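Local coordinates for Alpha/beta hydrolase family protein (Bacillus anthracis, PDB 3OOS) that probably acts as a hydrolase with the alpha/beta hydrolase fold, although its natural substrate is not established, at residues D80-R85 against T110-S115; A154-S159 against N198-F203; A173-Y178 against H231-P236. All coordinates share one frame; numbering follows the deposited sequence. Where two conformers were deposited one is given.

Contact 1: D80-R85 against T110-S115; sequences DLEAIR and TEAQES
Glu-82, on helix 74-87, and Ser-115, in the 3-10 turn that follows helix 100-112, bring the two backbones closest, with their CA atoms 8.0 Å apart. The side chains of both residues point across the gap. Ser-115 OG donates to Glu-82 OE1 at 2.7 Å, on the syn side and close to the carboxylate plane. Arg-85, one turn further along its own helix, makes a side-on salt bridge to the same carboxylate. Arg-85 NE reaches Glu-82 OE2 at 2.9 Å in a nearly straight bond (178°), and Arg-85 NH2 reaches Glu-82 OE1 at 3.0 Å. Both nitrogens come from above the carboxylate plane, while the carboxylate oxygens lie in the guanidinium plane. The bend of the arginine chain at chi3 (48°) turns the guanidinium back toward Glu-82. Glu-82 OE1 thus has two donors, and Glu-82 OE2 also meets the hydroxyl of Tyr-108 on helix 100-112. Arg-85 NH1 is held by the carbonyl of Ile-90. The polar group therefore joins two neighbouring helices of the alpha/beta hydrolase fold. Ser-115 pairs its backbone with Trp-93, where strand 93-98 begins, just before the chain enters strand 116-122.

Contact 2: A154-S159 against N198-F203; sequences ALNDDS and NRLNYF
Asn-156 meets Leu-200 and Asn-201 in a surface contact of the alpha/beta hydrolase fold. Both segments belong to the mainly helical insertion between sheet strands 116-122 and 224-229, the place where this family commonly carries its cap. Asn-156 follows the end of helix 145-155. Its CG is turned opposite the backbone N (chi1 -165°), which sends the amide across to helix 197-207. In Asn-201 CG is instead anti to the carbonyl carbon, beside the backbone N (chi1 -73°). Its CB starts off to one side of the contact, so the amide end does the reaching. The two amides come together at a steep angle, their planes 73° apart. As modelled, Asn-156 OD1 and Asn-201 OD1 are 3.0 Å from each other, but which way round each amide lies is uncertain. The Leu-200 side chain leaves its backbone toward the 154-159 segment, and Leu-200 CD2 comes to 4.2 Å from the Asn-156 amide atom modelled as ND2. The leucine also lies about 4 Å, at nearest atoms, from a bound tetraethylene glycol, probably from the crystallisation liquor. Arg-199, the residue before it, faces the body of the protein and binds the carbonyls of Leu-31 and Lys-58. Beyond Asn-156 the chain makes an Asx turn, in which Ser-159 N donates to Asp-157 OD1 at 2.9 Å.

Contact 3: A173-Y178 against H231-P236; sequences ALMSFY and HDVQCP
The flat rings of Tyr-178 and His-231 lie near parallel, 20° apart, but are slid so far that they barely overlap. Their centroids are 5.4 Å apart, and the closest atoms, Tyr-178 CD1 and His-231 CD2, are 3.7 Å apart. Each ring is approached obliquely by the other. Here the end of helix 162-176, in the insertion typical of the alpha/beta hydrolase fold, meets the loop after strand 224-229. That loop is where the family usually places its catalytic acid. Asp-232 binds His-260 ND1 through OD1, consistent with an acid-histidine pair of a catalytic triad. Its OD1 also accepts from Gln-234 N at 3.1 Å, which forms an Asx turn. Next to it, selenomethionine Met-175 rests its CG against Val-233 CG2 at 4.2 Å, and Ile-137 touches both side chains. The Met-175 chain extends from the backbone with CG opposite N (chi1 176°), which carries it to the valine. Gln-234 OE1 binds the Tyr-138 hydroxyl, and the glutamine side chain touches the probable nucleophile elbow. Ser-176 OG hydrogen-bonds to the carbonyl of Trp-172. A water links this serine to Gln-234: it donates to Ser-176 OG and accepts from Gln-234 NE2, each at 2.7 Å.

Overall arrangement
All three contacts lie in one alpha/beta hydrolase fold but in different parts of it. Contact 1 is partly buried and joins two helices that flank the main sheet. Contact 2 lies at the surface, wholly within the helical insertion. Contact 3, also partly buried, connects that insertion to a loop at the end of a sheet strand. Contacts 2 and 3 use successive helices, 145-155 and 162-176, and their centres are 20 Å apart. Contacts 1 and 3 are on opposite sides of the chain's centre. The chemistry differs accordingly: a charged network in contact 1, amides beside a leucine in contact 2, and rings, apolar groups and a water in contact 3, near the probable active site.

Contact 1: D80-R85 against T110-S115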
# COMPACT_ATOMS: atom_id res chain seq x y z
N ASP A 80 -2.65 -6.36 14.76
CA ASP A 80 -2.98 -7.58 14.00
C ASP A 80 -1.75 -8.14 13.29
O ASP A 80 -1.48 -9.34 13.37
CB ASP A 80 -4.10 -7.32 12.98
CG ASP A 80 -5.47 -7.17 13.63
OD1 ASP A 80 -5.60 -7.38 14.85
OD2 ASP A 80 -6.42 -6.83 12.89
N LEU A 81 -1.01 -7.28 12.61
CA LEU A 81 0.21 -7.70 11.91
C LEU A 81 1.26 -8.23 12.88
O LEU A 81 1.96 -9.20 12.58
CB LEU A 81 0.78 -6.56 11.05
CG LEU A 81 -0.08 -6.14 9.85
CD1 LEU A 81 0.51 -4.91 9.17
CD2 LEU A 81 -0.26 -7.29 8.85
N GLU A 82 1.36 -7.60 14.05
CA GLU A 82 2.27 -8.05 15.09
C GLU A 82 1.89 -9.43 15.62
O GLU A 82 2.76 -10.27 15.88
CB GLU A 82 2.34 -7.01 16.21
CG GLU A 82 3.22 -5.82 15.86
CD GLU A 82 4.70 -6.17 15.87
OE1 GLU A 82 5.32 -6.12 16.95
OE2 GLU A 82 5.23 -6.51 14.78
N ALA A 83 0.59 -9.67 15.76
CA ALA A 83 0.09 -10.98 16.19
C ALA A 83 0.40 -12.06 15.16
O ALA A 83 0.74 -13.19 15.52
CB ALA A 83 -1.41 -10.92 16.48
N ILE A 84 0.30 -11.71 13.87
CA ILE A 84 0.66 -12.64 12.79
C ILE A 84 2.15 -12.95 12.86
O ILE A 84 2.55 -14.12 12.82
CB ILE A 84 0.25 -12.09 11.41
CG1 ILE A 84 -1.28 -12.01 11.31
CG2 ILE A 84 0.84 -12.95 10.27
CD1 ILE A 84 -1.80 -11.23 10.11
N ARG A 85 2.96 -11.90 12.97
CA ARG A 85 4.41 -12.06 13.11
C ARG A 85 4.78 -13.01 14.26
O ARG A 85 5.58 -13.93 14.08
CB ARG A 85 5.10 -10.70 13.29
CG ARG A 85 6.63 -10.79 13.32
CD ARG A 85 7.31 -9.50 13.81
NE ARG A 85 6.73 -8.95 15.04
CZ ARG A 85 6.84 -9.50 16.25
NH1 ARG A 85 7.50 -10.64 16.43
NH2 ARG A 85 6.28 -8.90 17.30
N THR A 110 6.26 3.88 13.44
CA THR A 110 6.09 4.74 14.61
C THR A 110 5.57 3.99 15.84
O THR A 110 5.89 4.35 16.98
CB THR A 110 5.23 5.99 14.31
OG1 THR A 110 3.92 5.58 13.91
CG2 THR A 110 5.87 6.84 13.21
N GLU A 111 4.75 2.97 15.62
CA GLU A 111 4.20 2.19 16.72
C GLU A 111 5.15 1.10 17.19
O GLU A 111 5.32 0.89 18.39
CB GLU A 111 2.86 1.56 16.33
CG GLU A 111 1.72 2.55 16.14
CD GLU A 111 1.02 2.91 17.44
OE1 GLU A 111 0.53 1.99 18.13
OE2 GLU A 111 0.95 4.11 17.76
N ALA A 112 5.77 0.41 16.23
CA ALA A 112 6.49 -0.84 16.52
C ALA A 112 7.76 -1.07 15.70
O ALA A 112 7.99 -2.18 15.22
CB ALA A 112 5.53 -2.04 16.36
N GLN A 113 8.59 -0.04 15.57
CA GLN A 113 9.81 -0.16 14.75
C GLN A 113 10.76 -1.26 15.22
O GLN A 113 11.51 -1.80 14.42
CB GLN A 113 10.56 1.17 14.63
CG GLN A 113 11.09 1.74 15.94
CD GLN A 113 11.91 3.00 15.73
OE1 GLN A 113 12.84 3.02 14.93
NE2 GLN A 113 11.57 4.06 16.46
N GLU A 114 10.70 -1.59 16.51
CA GLU A 114 11.59 -2.61 17.07
C GLU A 114 11.35 -3.98 16.44
O GLU A 114 12.25 -4.82 16.43
CB GLU A 114 11.49 -2.68 18.60
CG GLU A 114 12.40 -3.74 19.22
CD GLU A 114 12.67 -3.52 20.68
OE1 GLU A 114 13.39 -2.56 21.02
OE2 GLU A 114 12.17 -4.33 21.49
N SER A 115 10.15 -4.19 15.90
CA SER A 115 9.81 -5.44 15.23
C SER A 115 10.17 -5.45 13.74
O SER A 115 9.97 -6.46 13.07
CB SER A 115 8.32 -5.73 15.38
OG SER A 115 7.97 -5.86 16.74

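Contact 2: A154-S159 against N198-F203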
# COMPACT_ATOMS: atom_id res chain seq x y z
N ALA A 154 -18.94 6.61 -7.47
CA ALA A 154 -19.56 5.55 -8.25
C ALA A 154 -18.89 4.19 -8.02
O ALA A 154 -19.57 3.17 -7.94
CB ALA A 154 -19.58 5.91 -9.72
N LEU A 155 -17.57 4.18 -7.90
CA LEU A 155 -16.85 2.93 -7.63
C LEU A 155 -17.15 2.38 -6.23
O LEU A 155 -17.17 1.16 -6.03
CB LEU A 155 -15.35 3.09 -7.85
CG LEU A 155 -14.87 3.20 -9.31
CD1 LEU A 155 -13.39 3.52 -9.36
CD2 LEU A 155 -15.17 1.93 -10.11
N ASN A 156 -17.42 3.28 -5.28
CA ASN A 156 -17.77 2.90 -3.90
C ASN A 156 -19.24 2.50 -3.72
O ASN A 156 -19.67 2.14 -2.61
CB ASN A 156 -17.39 4.03 -2.92
CG ASN A 156 -17.37 3.58 -1.45
OD1 ASN A 156 -17.70 4.35 -0.56
ND2 ASN A 156 -16.98 2.33 -1.21
N ASP A 157 -20.01 2.56 -4.80
CA ASP A 157 -21.40 2.11 -4.80
C ASP A 157 -21.50 0.69 -5.35
O ASP A 157 -21.17 0.45 -6.51
CB ASP A 157 -22.28 3.07 -5.61
CG ASP A 157 -23.77 2.78 -5.47
OD1 ASP A 157 -24.15 1.77 -4.85
OD2 ASP A 157 -24.57 3.58 -6.00
N ASP A 158 -21.97 -0.23 -4.50
CA ASP A 158 -22.10 -1.63 -4.89
C ASP A 158 -23.16 -1.85 -5.97
O ASP A 158 -23.19 -2.90 -6.62
CB ASP A 158 -22.38 -2.50 -3.66
CG ASP A 158 -21.17 -2.63 -2.74
OD1 ASP A 158 -20.03 -2.60 -3.26
OD2 ASP A 158 -21.35 -2.76 -1.51
N SER A 159 -24.02 -0.85 -6.17
CA SER A 159 -25.10 -0.94 -7.16
C SER A 159 -24.66 -0.50 -8.56
O SER A 159 -25.40 -0.68 -9.53
CB SER A 159 -26.31 -0.14 -6.69
OG SER A 159 -26.85 -0.69 -5.50
N ASN A 198 -15.66 -1.39 3.44
CA ASN A 198 -15.66 -1.15 4.88
C ASN A 198 -14.40 -0.43 5.33
O ASN A 198 -14.45 0.48 6.15
CB ASN A 198 -15.78 -2.48 5.65
CG ASN A 198 -17.21 -3.01 5.71
OD1 ASN A 198 -17.41 -4.22 5.81
ND2 ASN A 198 -18.19 -2.11 5.66
N ARG A 199 -13.27 -0.84 4.76
CA ARG A 199 -11.97 -0.34 5.17
C ARG A 199 -11.67 1.03 4.53
O ARG A 199 -11.09 1.90 5.18
CB ARG A 199 -10.88 -1.36 4.84
CG ARG A 199 -11.02 -2.70 5.58
CD ARG A 199 -9.74 -3.52 5.48
NE ARG A 199 -8.62 -2.77 6.04
CZ ARG A 199 -8.18 -2.87 7.29
NH1 ARG A 199 -8.73 -3.75 8.13
NH2 ARG A 199 -7.18 -2.10 7.69
N LEU A 200 -12.07 1.20 3.28
CA LEU A 200 -11.92 2.49 2.59
C LEU A 200 -12.76 3.56 3.28
O LEU A 200 -12.28 4.67 3.53
CB LEU A 200 -12.31 2.38 1.12
CG LEU A 200 -12.34 3.69 0.32
CD1 LEU A 200 -10.95 4.32 0.22
CD2 LEU A 200 -12.94 3.48 -1.06
N ASN A 201 -14.01 3.23 3.59
CA ASN A 201 -14.89 4.14 4.31
C ASN A 201 -14.29 4.57 5.64
O ASN A 201 -14.31 5.75 5.97
CB ASN A 201 -16.27 3.52 4.54
CG ASN A 201 -17.10 3.46 3.27
OD1 ASN A 201 -16.80 4.14 2.29
ND2 ASN A 201 -18.14 2.64 3.30
N TYR A 202 -13.75 3.62 6.38
CA TYR A 202 -13.13 3.94 7.66
C TYR A 202 -11.94 4.89 7.48
O TYR A 202 -11.80 5.86 8.24
CB TYR A 202 -12.70 2.69 8.43
CG TYR A 202 -12.20 3.03 9.81
CD1 TYR A 202 -13.08 3.12 10.89
CD2 TYR A 202 -10.85 3.30 10.03
CE1 TYR A 202 -12.62 3.46 12.16
CE2 TYR A 202 -10.39 3.64 11.28
CZ TYR A 202 -11.27 3.71 12.34
OH TYR A 202 -10.79 4.05 13.59
N PHE A 203 -11.11 4.62 6.48
CA PHE A 203 -9.98 5.51 6.22
C PHE A 203 -10.44 6.93 5.91
O PHE A 203 -9.95 7.89 6.49
CB PHE A 203 -9.08 4.99 5.09
CG PHE A 203 -8.01 5.97 4.70
CD1 PHE A 203 -6.94 6.23 5.56
CD2 PHE A 203 -8.09 6.67 3.50
CE1 PHE A 203 -5.95 7.15 5.22
CE2 PHE A 203 -7.11 7.59 3.15
CZ PHE A 203 -6.04 7.83 4.01

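Contact 3: A173-Y178 against H231-P236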
# COMPACT_ATOMS: atom_id res chain seq x y z
N ALA A 173 -7.29 3.88 -14.25
CA ALA A 173 -6.00 3.27 -14.57
C ALA A 173 -5.19 4.14 -15.53
O ALA A 173 -3.99 4.34 -15.35
CB ALA A 173 -6.20 1.87 -15.15
N LEU A 174 -5.86 4.68 -16.55
CA LEU A 174 -5.19 5.52 -17.54
C LEU A 174 -4.59 6.79 -16.93
O LEU A 174 -3.53 7.25 -17.35
CB LEU A 174 -6.13 5.85 -18.70
CG LEU A 174 -6.36 4.68 -19.65
CD1 LEU A 174 -7.63 4.90 -20.46
CD2 LEU A 174 -5.16 4.45 -20.57
N MSE A 175 -5.28 7.33 -15.93
CA MSE A 175 -4.79 8.49 -15.21
C MSE A 175 -3.59 8.12 -14.33
O MSE A 175 -2.76 8.98 -14.00
CB MSE A 175 -5.91 9.06 -14.34
CG MSE A 175 -5.51 10.22 -13.47
SE MSE A 175 -6.80 10.45 -12.06
CE MSE A 175 -6.58 8.75 -11.10
N SER A 176 -3.51 6.85 -13.96
CA SER A 176 -2.54 6.34 -12.99
C SER A 176 -1.27 5.76 -13.61
O SER A 176 -0.37 5.33 -12.89
CB SER A 176 -3.20 5.26 -12.13
OG SER A 176 -4.35 5.76 -11.50
N PHE A 177 -1.22 5.74 -14.94
CA PHE A 177 -0.09 5.21 -15.69
C PHE A 177 0.49 6.25 -16.63
O PHE A 177 -0.25 6.90 -17.38
CB PHE A 177 -0.52 3.99 -16.53
CG PHE A 177 -0.48 2.69 -15.78
CD1 PHE A 177 0.56 1.80 -15.97
CD2 PHE A 177 -1.50 2.36 -14.88
CE1 PHE A 177 0.61 0.59 -15.28
CE2 PHE A 177 -1.46 1.15 -14.18
CZ PHE A 177 -0.41 0.27 -14.39
N TYR A 178 1.81 6.39 -16.61
CA TYR A 178 2.52 7.30 -17.50
C TYR A 178 2.36 6.87 -18.96
O TYR A 178 2.13 7.71 -19.84
CB TYR A 178 4.00 7.36 -17.10
CG TYR A 178 4.91 8.03 -18.09
CD1 TYR A 178 5.09 9.41 -18.09
CD2 TYR A 178 5.62 7.27 -19.03
CE1 TYR A 178 5.94 10.02 -19.00
CE2 TYR A 178 6.47 7.87 -19.94
CZ TYR A 178 6.62 9.25 -19.93
OH TYR A 178 7.46 9.83 -20.84
N HIS A 231 5.55 11.38 -11.65
CA HIS A 231 4.28 11.92 -12.13
C HIS A 231 3.05 11.48 -11.33
O HIS A 231 1.92 11.65 -11.79
CB HIS A 231 4.10 11.57 -13.61
CG HIS A 231 5.27 11.93 -14.47
ND1 HIS A 231 5.53 13.23 -14.86
CD2 HIS A 231 6.25 11.17 -15.01
CE1 HIS A 231 6.62 13.25 -15.61
NE2 HIS A 231 7.08 12.02 -15.71
N ASP A 232 3.27 10.93 -10.14
CA ASP A 232 2.17 10.50 -9.27
C ASP A 232 1.23 11.67 -8.97
O ASP A 232 1.69 12.73 -8.53
CB ASP A 232 2.72 9.89 -7.98
CG ASP A 232 1.74 8.93 -7.31
OD1 ASP A 232 0.52 9.00 -7.56
OD2 ASP A 232 2.21 8.09 -6.51
N VAL A 233 -0.06 11.48 -9.22
CA VAL A 233 -1.06 12.53 -8.98
C VAL A 233 -1.93 12.27 -7.75
O VAL A 233 -2.87 13.02 -7.49
CB VAL A 233 -1.96 12.80 -10.23
CG1 VAL A 233 -1.12 13.30 -11.40
CG2 VAL A 233 -2.75 11.56 -10.62
N GLN A 234 -1.62 11.22 -7.00
CA GLN A 234 -2.37 10.93 -5.77
C GLN A 234 -1.66 11.56 -4.57
O GLN A 234 -2.14 12.56 -4.04
CB GLN A 234 -2.63 9.43 -5.62
CG GLN A 234 -3.66 8.93 -6.63
CD GLN A 234 -3.96 7.45 -6.50
OE1 GLN A 234 -4.35 6.96 -5.44
NE2 GLN A 234 -3.78 6.72 -7.60
N CYS A 235 -0.54 10.97 -4.15
CA CYS A 235 0.39 11.67 -3.26
C CYS A 235 1.54 12.21 -4.12
O CYS A 235 2.42 11.44 -4.53
CB CYS A 235 0.95 10.74 -2.18
SG CYS A 235 -0.28 10.06 -1.03
N PRO A 236 1.54 13.53 -4.41
CA PRO A 236 2.59 14.09 -5.25
C PRO A 236 4.00 13.82 -4.72
O PRO A 236 4.19 13.64 -3.51
CB PRO A 236 2.28 15.59 -5.23
CG PRO A 236 0.80 15.65 -5.04
CD PRO A 236 0.50 14.52 -4.09
O HOH W 1 -3.33 7.79 -10.00